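Local atomic coordinates of NAD-dependent aldehyde dehydrogenase (Burkholderia multivorans, PDB entry 5UJU), a protein that probably oxidises aldehydes to carboxylic acids with NAD+ as the hydride acceptor, as in other members of the aldehyde dehydrogenase family. Residues Leu21-Ala26 and Gly32-Phe37; Val168-Asp173 and Ala543-Ala548; Glu125-Leu130 and Asp162-Ala167. All coordinates share one frame; numbering follows the deposited sequence.

Contact 1 (Leu21-Ala26 and Gly32-Phe37); sequences LKRALA and GYWSPF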
ATOM      1  N   LEU A  21     -18.374   5.768  15.309  1.00 32.02           N
ATOM      2  CA  LEU A  21     -17.650   4.973  14.323  1.00 31.48           C
ATOM      3  C   LEU A  21     -18.520   4.669  13.112  1.00 30.48           C
ATOM      4  O   LEU A  21     -18.086   4.829  11.961  1.00 33.99           O
ATOM      5  CB  LEU A  21     -17.174   3.670  14.968  1.00 31.34           C
ATOM      6  CG  LEU A  21     -16.404   2.715  14.064  1.00 31.78           C
ATOM      7  CD1 LEU A  21     -15.130   3.402  13.572  1.00 27.92           C
ATOM      8  CD2 LEU A  21     -16.066   1.464  14.846  1.00 32.59           C
ATOM      9  N   LYS A  22     -19.756   4.228  13.356  1.00 31.16           N
ATOM     10  CA  LYS A  22     -20.663   3.907  12.257  1.00 39.18           C
ATOM     11  C   LYS A  22     -20.940   5.134  11.392  1.00 35.39           C
ATOM     12  O   LYS A  22     -20.990   5.039  10.160  1.00 36.70           O
ATOM     13  CB  LYS A  22     -21.961   3.329  12.814  1.00 42.21           C
ATOM     14  N   ARG A  23     -21.127   6.294  12.022  1.00 39.25           N
ATOM     15  CA  ARG A  23     -21.361   7.522  11.272  1.00 40.60           C
ATOM     16  C   ARG A  23     -20.121   7.938  10.489  1.00 41.41           C
ATOM     17  O   ARG A  23     -20.230   8.478   9.381  1.00 33.08           O
ATOM     18  CB  ARG A  23     -21.809   8.626  12.225  1.00 47.00           C
ATOM     19  CG  ARG A  23     -22.199   9.922  11.550  1.00 58.09           C
ATOM     20  CD  ARG A  23     -23.443   9.789  10.677  1.00 64.08           C
ATOM     21  NE  ARG A  23     -23.680  10.993   9.876  1.00 61.74           N
ATOM     22  CZ  ARG A  23     -23.115  11.242   8.698  1.00 59.05           C
ATOM     23  NH1 ARG A  23     -22.270  10.366   8.165  1.00 54.29           N
ATOM     24  NH2 ARG A  23     -23.393  12.372   8.054  1.00 52.94           N
ATOM     25  N   ALA A  24     -18.927   7.701  11.045  1.00 32.31           N
ATOM     26  CA  ALA A  24     -17.714   8.038  10.312  1.00 31.76           C
ATOM     27  C   ALA A  24     -17.531   7.130   9.098  1.00 35.19           C
ATOM     28  O   ALA A  24     -17.081   7.589   8.040  1.00 40.31           O
ATOM     29  CB  ALA A  24     -16.500   7.978  11.233  1.00 29.87           C
ATOM     30  N   LEU A  25     -17.860   5.841   9.233  1.00 39.62           N
ATOM     31  CA  LEU A  25     -17.844   4.935   8.085  1.00 35.91           C
ATOM     32  C   LEU A  25     -18.777   5.425   6.984  1.00 36.93           C
ATOM     33  O   LEU A  25     -18.416   5.423   5.798  1.00 39.11           O
ATOM     34  CB  LEU A  25     -18.248   3.519   8.500  1.00 40.97           C
ATOM     35  CG  LEU A  25     -17.232   2.570   9.122  1.00 45.54           C
ATOM     36  CD1 LEU A  25     -17.940   1.273   9.522  1.00 49.16           C
ATOM     37  CD2 LEU A  25     -16.076   2.297   8.180  1.00 39.31           C
ATOM     38  N   ALA A  26     -20.000   5.812   7.354  1.00 37.77           N
ATOM     39  CA  ALA A  26     -20.926   6.345   6.357  1.00 40.48           C
ATOM     40  C   ALA A  26     -20.393   7.631   5.736  1.00 42.73           C
ATOM     41  O   ALA A  26     -20.611   7.883   4.542  1.00 40.37           O
ATOM     42  CB  ALA A  26     -22.301   6.589   6.980  1.00 34.23           C
ATOM     43  N   GLY A  32     -20.194  13.798   1.860  1.00 41.07           N
ATOM     44  CA  GLY A  32     -20.792  15.074   2.201  1.00 42.10           C
ATOM     45  C   GLY A  32     -20.082  15.694   3.397  1.00 40.53           C
ATOM     46  O   GLY A  32     -18.973  15.293   3.768  1.00 40.14           O
ATOM     47  N   TYR A  33     -20.725  16.702   4.003  1.00 40.43           N
ATOM     48  CA  TYR A  33     -20.162  17.368   5.178  1.00 37.67           C
ATOM     49  C   TYR A  33     -20.527  16.619   6.459  1.00 38.70           C
ATOM     50  O   TYR A  33     -21.702  16.324   6.698  1.00 43.30           O
ATOM     51  CB  TYR A  33     -20.629  18.823   5.311  1.00 39.09           C
ATOM     52  CG  TYR A  33     -20.134  19.395   6.627  1.00 40.60           C
ATOM     53  CD1 TYR A  33     -18.776  19.628   6.826  1.00 38.01           C
ATOM     54  CD2 TYR A  33     -21.003  19.623   7.696  1.00 45.00           C
ATOM     55  CE1 TYR A  33     -18.292  20.107   8.032  1.00 42.82           C
ATOM     56  CE2 TYR A  33     -20.525  20.106   8.919  1.00 47.79           C
ATOM     57  CZ  TYR A  33     -19.165  20.341   9.078  1.00 47.54           C
ATOM     58  OH  TYR A  33     -18.658  20.817  10.271  1.00 49.14           O
ATOM     59  N   TRP A  34     -19.525  16.357   7.297  1.00 39.98           N
ATOM     60  CA  TRP A  34     -19.756  15.779   8.616  1.00 39.53           C
ATOM     61  C   TRP A  34     -18.509  15.948   9.475  1.00 37.85           C
ATOM     62  O   TRP A  34     -17.384  15.847   8.977  1.00 35.65           O
ATOM     63  CB  TRP A  34     -20.133  14.293   8.544  1.00 38.69           C
ATOM     64  CG  TRP A  34     -20.392  13.683   9.899  1.00 36.48           C
ATOM     65  CD1 TRP A  34     -21.499  13.864  10.692  1.00 34.95           C
ATOM     66  CD2 TRP A  34     -19.508  12.831  10.635  1.00 36.91           C
ATOM     67  NE1 TRP A  34     -21.361  13.155  11.864  1.00 35.51           N
ATOM     68  CE2 TRP A  34     -20.151  12.511  11.854  1.00 36.85           C
ATOM     69  CE3 TRP A  34     -18.241  12.294  10.377  1.00 35.53           C
ATOM     70  CZ2 TRP A  34     -19.567  11.685  12.812  1.00 40.44           C
ATOM     71  CZ3 TRP A  34     -17.664  11.468  11.325  1.00 39.18           C
ATOM     72  CH2 TRP A  34     -18.329  11.169  12.532  1.00 40.36           C
ATOM     73  N   SER A  35     -18.727  16.206  10.769  1.00 44.15           N
ATOM     74  CA  SER A  35     -17.682  16.311  11.781  1.00 43.60           C
ATOM     75  C   SER A  35     -18.279  16.098  13.163  1.00 42.17           C
ATOM     76  O   SER A  35     -19.215  16.810  13.542  1.00 43.20           O
ATOM     77  CB  SER A  35     -16.987  17.672  11.745  1.00 52.30           C
ATOM     78  OG  SER A  35     -16.123  17.799  12.868  1.00 57.51           O
ATOM     79  N   PRO A  36     -17.762  15.151  13.953  1.00 42.34           N
ATOM     80  CA  PRO A  36     -18.270  14.975  15.318  1.00 44.54           C
ATOM     81  C   PRO A  36     -17.661  15.941  16.315  1.00 45.77           C
ATOM     82  O   PRO A  36     -18.076  15.940  17.484  1.00 46.14           O
ATOM     83  CB  PRO A  36     -17.865  13.536  15.651  1.00 49.33           C
ATOM     84  CG  PRO A  36     -16.559  13.384  14.931  1.00 43.95           C
ATOM     85  CD  PRO A  36     -16.687  14.189  13.643  1.00 45.66           C
ATOM     86  N   PHE A  37     -16.683  16.747  15.904  1.00 41.78           N
ATOM     87  CA  PHE A  37     -15.969  17.635  16.811  1.00 37.86           C
ATOM     88  C   PHE A  37     -16.291  19.074  16.425  1.00 41.18           C
ATOM     89  O   PHE A  37     -16.007  19.499  15.301  1.00 42.71           O
ATOM     90  CB  PHE A  37     -14.466  17.351  16.763  1.00 37.48           C
ATOM     91  CG  PHE A  37     -14.105  15.901  17.085  1.00 34.74           C
ATOM     92  CD1 PHE A  37     -14.386  15.352  18.330  1.00 36.08           C
ATOM     93  CD2 PHE A  37     -13.470  15.102  16.136  1.00 30.24           C
ATOM     94  CE1 PHE A  37     -14.056  14.022  18.629  1.00 35.46           C
ATOM     95  CE2 PHE A  37     -13.130  13.773  16.418  1.00 27.89           C
ATOM     96  CZ  PHE A  37     -13.421  13.230  17.665  1.00 31.15           C
TER
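Ala24 on helix 18-30 and Trp34 in the loop just after it have their CA atoms 8.2 Å apart, so the chain turns back and lays the loop beside the helix it has just left. No hydrogen bond joins the two segments. Trp34 carries the contact with its flat indole. Arg23 extends along one face of that ring. Its CG sits over the ring 3.3 Å from Trp34 CE2, displaced toward the NE1 and CZ2 rim. Its guanidinium then lies over the five-membered ring, with the two planes 28° apart. This is a stack and also a cation-pi contact, with Arg23 CZ 3.9 Å from the centroid of the five-membered ring of Trp34. The bend in the arginine chain at chi2 (66°) takes it from beside CE2 to the five-membered ring, where the guanidinium lies near CD1 and CG. The two side chains run past each other in opposite directions. Ala24 meets the far end of the indole, where its CB is 3.7 Å from Trp34 CZ3. On the opposite face lies Pro36 CD, so the indole is sandwiched between arginine and proline in the N-terminal part of the chain. Phe528 meets Trp34 edge-to-face, and Tyr33 meets Trp184 of the second subunit. On other sides of helix 18-30, Leu21 and Leu25 pack on Trp172 of helix 158-175. Phe37 rests on Leu127 of helix 97-132.

Contact 2 (Val168-Asp173 and Ala543-Ala548); sequences VAYAWD and ALADAA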
ATOM      1  N   VAL A 168      -8.948   6.454  11.551  1.00 25.49           N
ATOM      2  CA  VAL A 168      -9.472   5.309  12.296  1.00 25.74           C
ATOM      3  C   VAL A 168     -10.604   4.650  11.519  1.00 28.82           C
ATOM      4  O   VAL A 168     -10.690   3.417  11.442  1.00 27.83           O
ATOM      5  CB  VAL A 168      -9.932   5.750  13.699  1.00 27.17           C
ATOM      6  CG1 VAL A 168     -10.659   4.614  14.407  1.00 25.84           C
ATOM      7  CG2 VAL A 168      -8.748   6.217  14.529  1.00 28.78           C
ATOM      8  N   ALA A 169     -11.465   5.463  10.896  1.00 30.89           N
ATOM      9  CA  ALA A 169     -12.596   4.925  10.146  1.00 30.71           C
ATOM     10  C   ALA A 169     -12.131   4.111   8.940  1.00 27.75           C
ATOM     11  O   ALA A 169     -12.666   3.028   8.673  1.00 28.99           O
ATOM     12  CB  ALA A 169     -13.527   6.063   9.705  1.00 24.31           C
ATOM     13  N   TYR A 170     -11.147   4.622   8.190  1.00 24.46           N
ATOM     14  CA  TYR A 170     -10.588   3.852   7.077  1.00 27.26           C
ATOM     15  C   TYR A 170      -9.956   2.544   7.561  1.00 29.90           C
ATOM     16  O   TYR A 170     -10.113   1.500   6.920  1.00 26.50           O
ATOM     17  CB  TYR A 170      -9.559   4.686   6.315  1.00 26.88           C
ATOM     18  CG  TYR A 170     -10.189   5.542   5.235  1.00 29.20           C
ATOM     19  CD1 TYR A 170     -10.505   6.874   5.469  1.00 25.20           C
ATOM     20  CD2 TYR A 170     -10.525   4.993   4.006  1.00 30.34           C
ATOM     21  CE1 TYR A 170     -11.105   7.660   4.472  1.00 31.00           C
ATOM     22  CE2 TYR A 170     -11.121   5.759   3.012  1.00 37.55           C
ATOM     23  CZ  TYR A 170     -11.408   7.085   3.256  1.00 33.63           C
ATOM     24  OH  TYR A 170     -12.001   7.815   2.277  1.00 34.58           O
ATOM     25  N   ALA A 171      -9.213   2.591   8.672  1.00 25.72           N
ATOM     26  CA  ALA A 171      -8.634   1.372   9.238  1.00 27.74           C
ATOM     27  C   ALA A 171      -9.724   0.357   9.555  1.00 25.28           C
ATOM     28  O   ALA A 171      -9.684  -0.778   9.078  1.00 25.80           O
ATOM     29  CB  ALA A 171      -7.822   1.700  10.492  1.00 22.62           C
ATOM     30  N   TRP A 172     -10.725   0.768  10.336  1.00 26.10           N
ATOM     31  CA  TRP A 172     -11.830  -0.129  10.671  1.00 25.16           C
ATOM     32  C   TRP A 172     -12.539  -0.622   9.406  1.00 28.81           C
ATOM     33  O   TRP A 172     -12.942  -1.788   9.325  1.00 29.96           O
ATOM     34  CB  TRP A 172     -12.804   0.586  11.612  1.00 22.91           C
ATOM     35  CG  TRP A 172     -14.072  -0.179  11.904  1.00 25.31           C
ATOM     36  CD1 TRP A 172     -15.357   0.221  11.664  1.00 33.44           C
ATOM     37  CD2 TRP A 172     -14.160  -1.494  12.468  1.00 30.40           C
ATOM     38  NE1 TRP A 172     -16.243  -0.763  12.059  1.00 32.43           N
ATOM     39  CE2 TRP A 172     -15.530  -1.822  12.557  1.00 32.86           C
ATOM     40  CE3 TRP A 172     -13.210  -2.419  12.923  1.00 29.96           C
ATOM     41  CZ2 TRP A 172     -15.975  -3.038  13.079  1.00 35.48           C
ATOM     42  CZ3 TRP A 172     -13.655  -3.636  13.434  1.00 32.14           C
ATOM     43  CH2 TRP A 172     -15.027  -3.931  13.501  1.00 32.01           C
ATOM     44  N   ASP A 173     -12.662   0.239   8.389  1.00 30.65           N
ATOM     45  CA  ASP A 173     -13.322  -0.167   7.150  1.00 25.79           C
ATOM     46  C   ASP A 173     -12.647  -1.392   6.525  1.00 27.44           C
ATOM     47  O   ASP A 173     -13.323  -2.278   5.995  1.00 36.21           O
ATOM     48  CB  ASP A 173     -13.319   1.004   6.170  1.00 30.67           C
ATOM     49  CG  ASP A 173     -14.329   0.837   5.042  1.00 37.07           C
ATOM     50  OD1 ASP A 173     -15.352   0.147   5.224  1.00 43.56           O
ATOM     51  OD2 ASP A 173     -14.094   1.419   3.970  1.00 43.94           O
ATOM     52  N   ALA A 543      -2.291   9.714   0.216  1.00 32.68           N
ATOM     53  CA  ALA A 543      -3.415  10.621   0.401  1.00 31.61           C
ATOM     54  C   ALA A 543      -3.976  10.500   1.809  1.00 36.06           C
ATOM     55  O   ALA A 543      -4.079   9.394   2.354  1.00 29.79           O
ATOM     56  CB  ALA A 543      -4.537  10.328  -0.591  1.00 24.48           C
ATOM     57  N   LEU A 544      -4.375  11.639   2.373  1.00 33.70           N
ATOM     58  CA  LEU A 544      -5.084  11.705   3.652  1.00 35.48           C
ATOM     59  C   LEU A 544      -6.568  11.900   3.353  1.00 35.27           C
ATOM     60  O   LEU A 544      -6.979  12.987   2.932  1.00 32.08           O
ATOM     61  CB  LEU A 544      -4.565  12.856   4.510  1.00 35.75           C
ATOM     62  CG  LEU A 544      -3.104  12.980   4.930  1.00 42.47           C
ATOM     63  CD1 LEU A 544      -2.901  14.288   5.718  1.00 45.06           C
ATOM     64  CD2 LEU A 544      -2.662  11.764   5.754  1.00 42.61           C
ATOM     65  N   ALA A 545      -7.372  10.846   3.507  1.00 33.34           N
ATOM     66  CA  ALA A 545      -6.926   9.478   3.761  1.00 34.82           C
ATOM     67  C   ALA A 545      -7.738   8.557   2.847  1.00 37.43           C
ATOM     68  O   ALA A 545      -8.832   8.925   2.408  1.00 36.30           O
ATOM     69  CB  ALA A 545      -7.112   9.093   5.227  1.00 32.50           C
ATOM     70  N   ASP A 546      -7.202   7.380   2.536  1.00 31.56           N
ATOM     71  CA  ASP A 546      -7.897   6.420   1.685  1.00 33.66           C
ATOM     72  C   ASP A 546      -7.505   5.008   2.115  1.00 33.66           C
ATOM     73  O   ASP A 546      -6.788   4.816   3.108  1.00 30.06           O
ATOM     74  CB  ASP A 546      -7.586   6.669   0.202  1.00 32.91           C
ATOM     75  CG  ASP A 546      -6.093   6.536  -0.127  1.00 37.00           C
ATOM     76  OD1 ASP A 546      -5.275   6.163   0.748  1.00 33.87           O
ATOM     77  OD2 ASP A 546      -5.730   6.803  -1.284  1.00 34.72           O
ATOM     78  N   ALA A 547      -7.969   4.019   1.345  1.00 30.91           N
ATOM     79  CA  ALA A 547      -7.693   2.623   1.678  1.00 33.32           C
ATOM     80  C   ALA A 547      -6.201   2.334   1.666  1.00 29.04           C
ATOM     81  O   ALA A 547      -5.698   1.629   2.543  1.00 28.13           O
ATOM     82  CB  ALA A 547      -8.432   1.690   0.719  1.00 32.02           C
ATOM     83  N   ALA A 548      -5.477   2.848   0.669  1.00 24.06           N
ATOM     84  CA  ALA A 548      -4.047   2.583   0.610  1.00 27.86           C
ATOM     85  C   ALA A 548      -3.330   3.159   1.822  1.00 26.70           C
ATOM     86  O   ALA A 548      -2.268   2.664   2.206  1.00 24.50           O
ATOM     87  CB  ALA A 548      -3.442   3.157  -0.676  1.00 29.73           C
TER
HETATM   88  O   HOH W   1     -10.704  10.771   2.702  1.00 33.10           O
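Ala545 meets Tyr170 of helix 158-175 first, at the end of the ring that bears the hydroxyl. The peptide bond before Ala545 is cis. Ala545 O lies 3.3 Å from Tyr170 CZ, and Ala545 CB packs more loosely on CD1 of the ring. Water 1 bridges the two residues. It donates to Ala545 O at 2.6 Å and has a longer hydrogen bond to Tyr170 OH, at 3.3 Å. The hydroxyl also has a weak hydrogen bond with Arg31. Asp546 comes next and lays its backbone over the same ring face. Its CA is 3.9 Å from the centroid of the Tyr170 ring and 24° off the ring normal, a CH-pi contact. The Asp546 carboxylate serves other partners. Its OD1 caps Phe549 N as the N-cap of the short helix 547-550, and its OD2 forms a salt bridge with Arg555 of the second subunit. Ala547 follows, with its N 3.8 Å from Tyr170 CD2. Ile28 of helix 18-30 and Phe531 of a loop also touch Tyr170. Val168, on helix 158-175 like Tyr170, packs on Phe226 of helix 217-230 and on helix 97-132.

Contact 3 (Glu125-Leu130 and Asp162-Ala167); sequences EILARL and DRALEA
Leu127 has CG anti to its carbonyl carbon (chi1 -68°) and CD1 anti to CA (chi2 -179°), which sends both methyls across to Ala164 and Leu165. This is helix-helix packing within the aldehyde dehydrogenase fold, between helix 97-132 and helix 158-175. The CA atoms of Leu127 and Leu165 are 7.3 Å apart, consistent with the small side chain of Ala164 facing Leu127. The two methyls of Leu127 divide the work. CD2 meets Ala164 CB at 3.5 Å. CD1 lies against the backbone of the next residue, 3.6 Å from Leu165 N, and also touches Leu165 CB. No hydrogen bond crosses the contact, which is apolar and buried. Phe226 of helix 217-230 touches both Leu127 and Ala164, so a third helix closes on the same spot. Two charged pairs take no part across the contact and form within their own helices. Arg163 bonds Glu166 in helix 158-175, and Glu166 OE2 also accepts from Phe528 N. In helix 97-132 Arg129 pairs with Glu125. Arg129 also forms a salt bridge with Glu260, and Glu125 OE1 has Lys16 and His17 as partners. On the side of helix 97-132 that faces helix 245-260, Arg129 NE gives a nearly straight bond of 2.8 Å to Glu125 OE2, which accepts with its anti lone pair and lies in the guanidinium plane.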
ATOM      1  N   GLU A 125     -11.513   6.654  22.096  1.00 27.02           N
ATOM      2  CA  GLU A 125     -11.523   7.264  23.418  1.00 29.47           C
ATOM      3  C   GLU A 125     -10.439   8.324  23.542  1.00 27.46           C
ATOM      4  O   GLU A 125     -10.673   9.389  24.128  1.00 29.13           O
ATOM      5  CB  GLU A 125     -11.367   6.186  24.492  1.00 25.81           C
ATOM      6  CG  GLU A 125     -11.214   6.719  25.911  1.00 29.32           C
ATOM      7  CD  GLU A 125     -12.453   7.427  26.454  1.00 32.53           C
ATOM      8  OE1 GLU A 125     -13.571   7.213  25.930  1.00 33.62           O
ATOM      9  OE2 GLU A 125     -12.298   8.200  27.425  1.00 30.50           O
ATOM     10  N   ILE A 126      -9.243   8.049  23.015  1.00 23.07           N
ATOM     11  CA  ILE A 126      -8.195   9.064  23.004  1.00 23.10           C
ATOM     12  C   ILE A 126      -8.696  10.324  22.295  1.00 24.58           C
ATOM     13  O   ILE A 126      -8.537  11.442  22.797  1.00 27.48           O
ATOM     14  CB  ILE A 126      -6.914   8.522  22.345  1.00 27.00           C
ATOM     15  CG1 ILE A 126      -6.305   7.373  23.174  1.00 23.15           C
ATOM     16  CG2 ILE A 126      -5.920   9.675  22.088  1.00 20.60           C
ATOM     17  CD1 ILE A 126      -5.192   6.617  22.457  1.00 21.32           C
ATOM     18  N   LEU A 127      -9.339  10.153  21.129  1.00 28.04           N
ATOM     19  CA  LEU A 127      -9.851  11.300  20.366  1.00 27.18           C
ATOM     20  C   LEU A 127     -10.885  12.095  21.160  1.00 29.98           C
ATOM     21  O   LEU A 127     -10.895  13.332  21.117  1.00 27.63           O
ATOM     22  CB  LEU A 127     -10.435  10.832  19.030  1.00 25.57           C
ATOM     23  CG  LEU A 127      -9.363  10.306  18.063  1.00 28.86           C
ATOM     24  CD1 LEU A 127      -9.948   9.874  16.730  1.00 26.56           C
ATOM     25  CD2 LEU A 127      -8.337  11.392  17.866  1.00 36.17           C
ATOM     26  N   ALA A 128     -11.759  11.401  21.895  1.00 24.50           N
ATOM     27  CA  ALA A 128     -12.730  12.097  22.727  1.00 31.77           C
ATOM     28  C   ALA A 128     -12.028  12.969  23.756  1.00 32.43           C
ATOM     29  O   ALA A 128     -12.418  14.119  23.975  1.00 31.03           O
ATOM     30  CB  ALA A 128     -13.650  11.082  23.420  1.00 34.53           C
ATOM     31  N   ARG A 129     -10.967  12.446  24.376  1.00 32.22           N
ATOM     32  CA  ARG A 129     -10.253  13.216  25.388  1.00 31.62           C
ATOM     33  C   ARG A 129      -9.432  14.334  24.757  1.00 30.45           C
ATOM     34  O   ARG A 129      -9.278  15.407  25.350  1.00 31.20           O
ATOM     35  CB  ARG A 129      -9.366  12.291  26.217  1.00 28.78           C
ATOM     36  CG  ARG A 129     -10.148  11.166  26.902  1.00 37.68           C
ATOM     37  CD  ARG A 129      -9.393  10.559  28.074  1.00 38.14           C
ATOM     38  NE  ARG A 129     -10.097   9.398  28.616  1.00 39.63           N
ATOM     39  CZ  ARG A 129      -9.650   8.653  29.621  1.00 40.46           C
ATOM     40  NH1 ARG A 129      -8.495   8.947  30.216  1.00 35.44           N
ATOM     41  NH2 ARG A 129     -10.361   7.616  30.033  1.00 44.33           N
ATOM     42  N   LEU A 130      -8.879  14.099  23.576  1.00 27.22           N
ATOM     43  CA  LEU A 130      -8.175  15.178  22.898  1.00 31.81           C
ATOM     44  C   LEU A 130      -9.123  16.335  22.607  1.00 31.63           C
ATOM     45  O   LEU A 130      -8.770  17.498  22.825  1.00 32.25           O
ATOM     46  CB  LEU A 130      -7.532  14.662  21.617  1.00 31.99           C
ATOM     47  CG  LEU A 130      -6.374  13.671  21.763  1.00 27.62           C
ATOM     48  CD1 LEU A 130      -5.965  13.188  20.381  1.00 26.53           C
ATOM     49  CD2 LEU A 130      -5.206  14.341  22.456  1.00 22.95           C
ATOM     50  N   ASP A 162     -10.747  15.487  13.580  1.00 29.34           N
ATOM     51  CA  ASP A 162     -11.475  14.978  12.414  1.00 32.61           C
ATOM     52  C   ASP A 162     -10.597  14.061  11.560  1.00 29.57           C
ATOM     53  O   ASP A 162     -11.008  12.961  11.176  1.00 30.74           O
ATOM     54  CB  ASP A 162     -11.985  16.140  11.552  1.00 27.62           C
ATOM     55  CG  ASP A 162     -13.184  16.852  12.144  1.00 33.69           C
ATOM     56  OD1 ASP A 162     -13.887  16.264  12.992  1.00 37.58           O
ATOM     57  OD2 ASP A 162     -13.418  18.020  11.746  1.00 39.01           O
ATOM     58  N   ARG A 163      -9.390  14.519  11.228  1.00 30.94           N
ATOM     59  CA  ARG A 163      -8.507  13.745  10.355  1.00 30.61           C
ATOM     60  C   ARG A 163      -8.022  12.476  11.044  1.00 24.53           C
ATOM     61  O   ARG A 163      -7.808  11.449  10.390  1.00 25.37           O
ATOM     62  CB  ARG A 163      -7.317  14.604   9.902  1.00 30.45           C
ATOM     63  CG  ARG A 163      -7.659  15.685   8.849  1.00 31.26           C
ATOM     64  CD  ARG A 163      -8.023  15.060   7.498  1.00 31.35           C
ATOM     65  NE  ARG A 163      -8.369  16.065   6.481  1.00 33.50           N
ATOM     66  CZ  ARG A 163      -8.681  15.787   5.212  1.00 31.64           C
ATOM     67  NH1 ARG A 163      -8.714  14.527   4.780  1.00 27.78           N
ATOM     68  NH2 ARG A 163      -8.975  16.774   4.364  1.00 29.26           N
ATOM     69  N   ALA A 164      -7.792  12.541  12.357  1.00 26.10           N
ATOM     70  CA  ALA A 164      -7.481  11.326  13.106  1.00 21.16           C
ATOM     71  C   ALA A 164      -8.642  10.340  13.034  1.00 26.79           C
ATOM     72  O   ALA A 164      -8.455   9.161  12.726  1.00 25.39           O
ATOM     73  CB  ALA A 164      -7.146  11.678  14.558  1.00 22.54           C
ATOM     74  N   LEU A 165      -9.865  10.829  13.261  1.00 29.15           N
ATOM     75  CA  LEU A 165     -11.033   9.955  13.239  1.00 27.05           C
ATOM     76  C   LEU A 165     -11.252   9.365  11.852  1.00 32.91           C
ATOM     77  O   LEU A 165     -11.627   8.192  11.711  1.00 24.06           O
ATOM     78  CB  LEU A 165     -12.269  10.746  13.667  1.00 26.02           C
ATOM     79  CG  LEU A 165     -13.553   9.906  13.700  1.00 31.92           C
ATOM     80  CD1 LEU A 165     -13.584   9.065  14.930  1.00 33.74           C
ATOM     81  CD2 LEU A 165     -14.793  10.758  13.624  1.00 31.73           C
ATOM     82  N   GLU A 166     -11.001  10.166  10.817  1.00 23.71           N
ATOM     83  CA  GLU A 166     -11.039   9.675   9.445  1.00 26.86           C
ATOM     84  C   GLU A 166     -10.083   8.506   9.244  1.00 26.99           C
ATOM     85  O   GLU A 166     -10.443   7.493   8.635  1.00 31.27           O
ATOM     86  CB  GLU A 166     -10.702  10.826   8.495  1.00 23.83           C
ATOM     87  CG  GLU A 166     -10.728  10.459   7.040  1.00 27.14           C
ATOM     88  CD  GLU A 166     -10.381  11.658   6.169  1.00 30.04           C
ATOM     89  OE1 GLU A 166      -9.306  12.254   6.396  1.00 35.82           O
ATOM     90  OE2 GLU A 166     -11.180  11.994   5.277  1.00 35.11           O
ATOM     91  N   ALA A 167      -8.855   8.631   9.751  1.00 28.79           N
ATOM     92  CA  ALA A 167      -7.889   7.547   9.626  1.00 27.07           C
ATOM     93  C   ALA A 167      -8.365   6.288  10.358  1.00 29.88           C
ATOM     94  O   ALA A 167      -8.207   5.172   9.852  1.00 24.84           O
ATOM     95  CB  ALA A 167      -6.530   8.001  10.152  1.00 28.17           C
TER

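Overall arrangement
Helix 158-175 links the three contacts. Contacts 2 and 3 both lie on it, and contact 1 packs against it. Their centres are about 12 to 13 Å apart. Along the chain contact 1 comes first, then contact 3, then contact 2, which brings residues 543-548 back from 370 residues away. Leu25 CD2 of contact 1 lies 3.6 Å from Asp173 CB of contact 2. Ser35 OG lies 2.7 Å from Asp162 OD1, a probable hydrogen bond between contacts 1 and 3. Leu544 O is 3.0 Å from Arg163 NH1, where contacts 2 and 3 touch. Contacts 1 and 2 also reach the second subunit, so this cluster joins N-terminal and C-terminal parts of the chain beside the dimer interface.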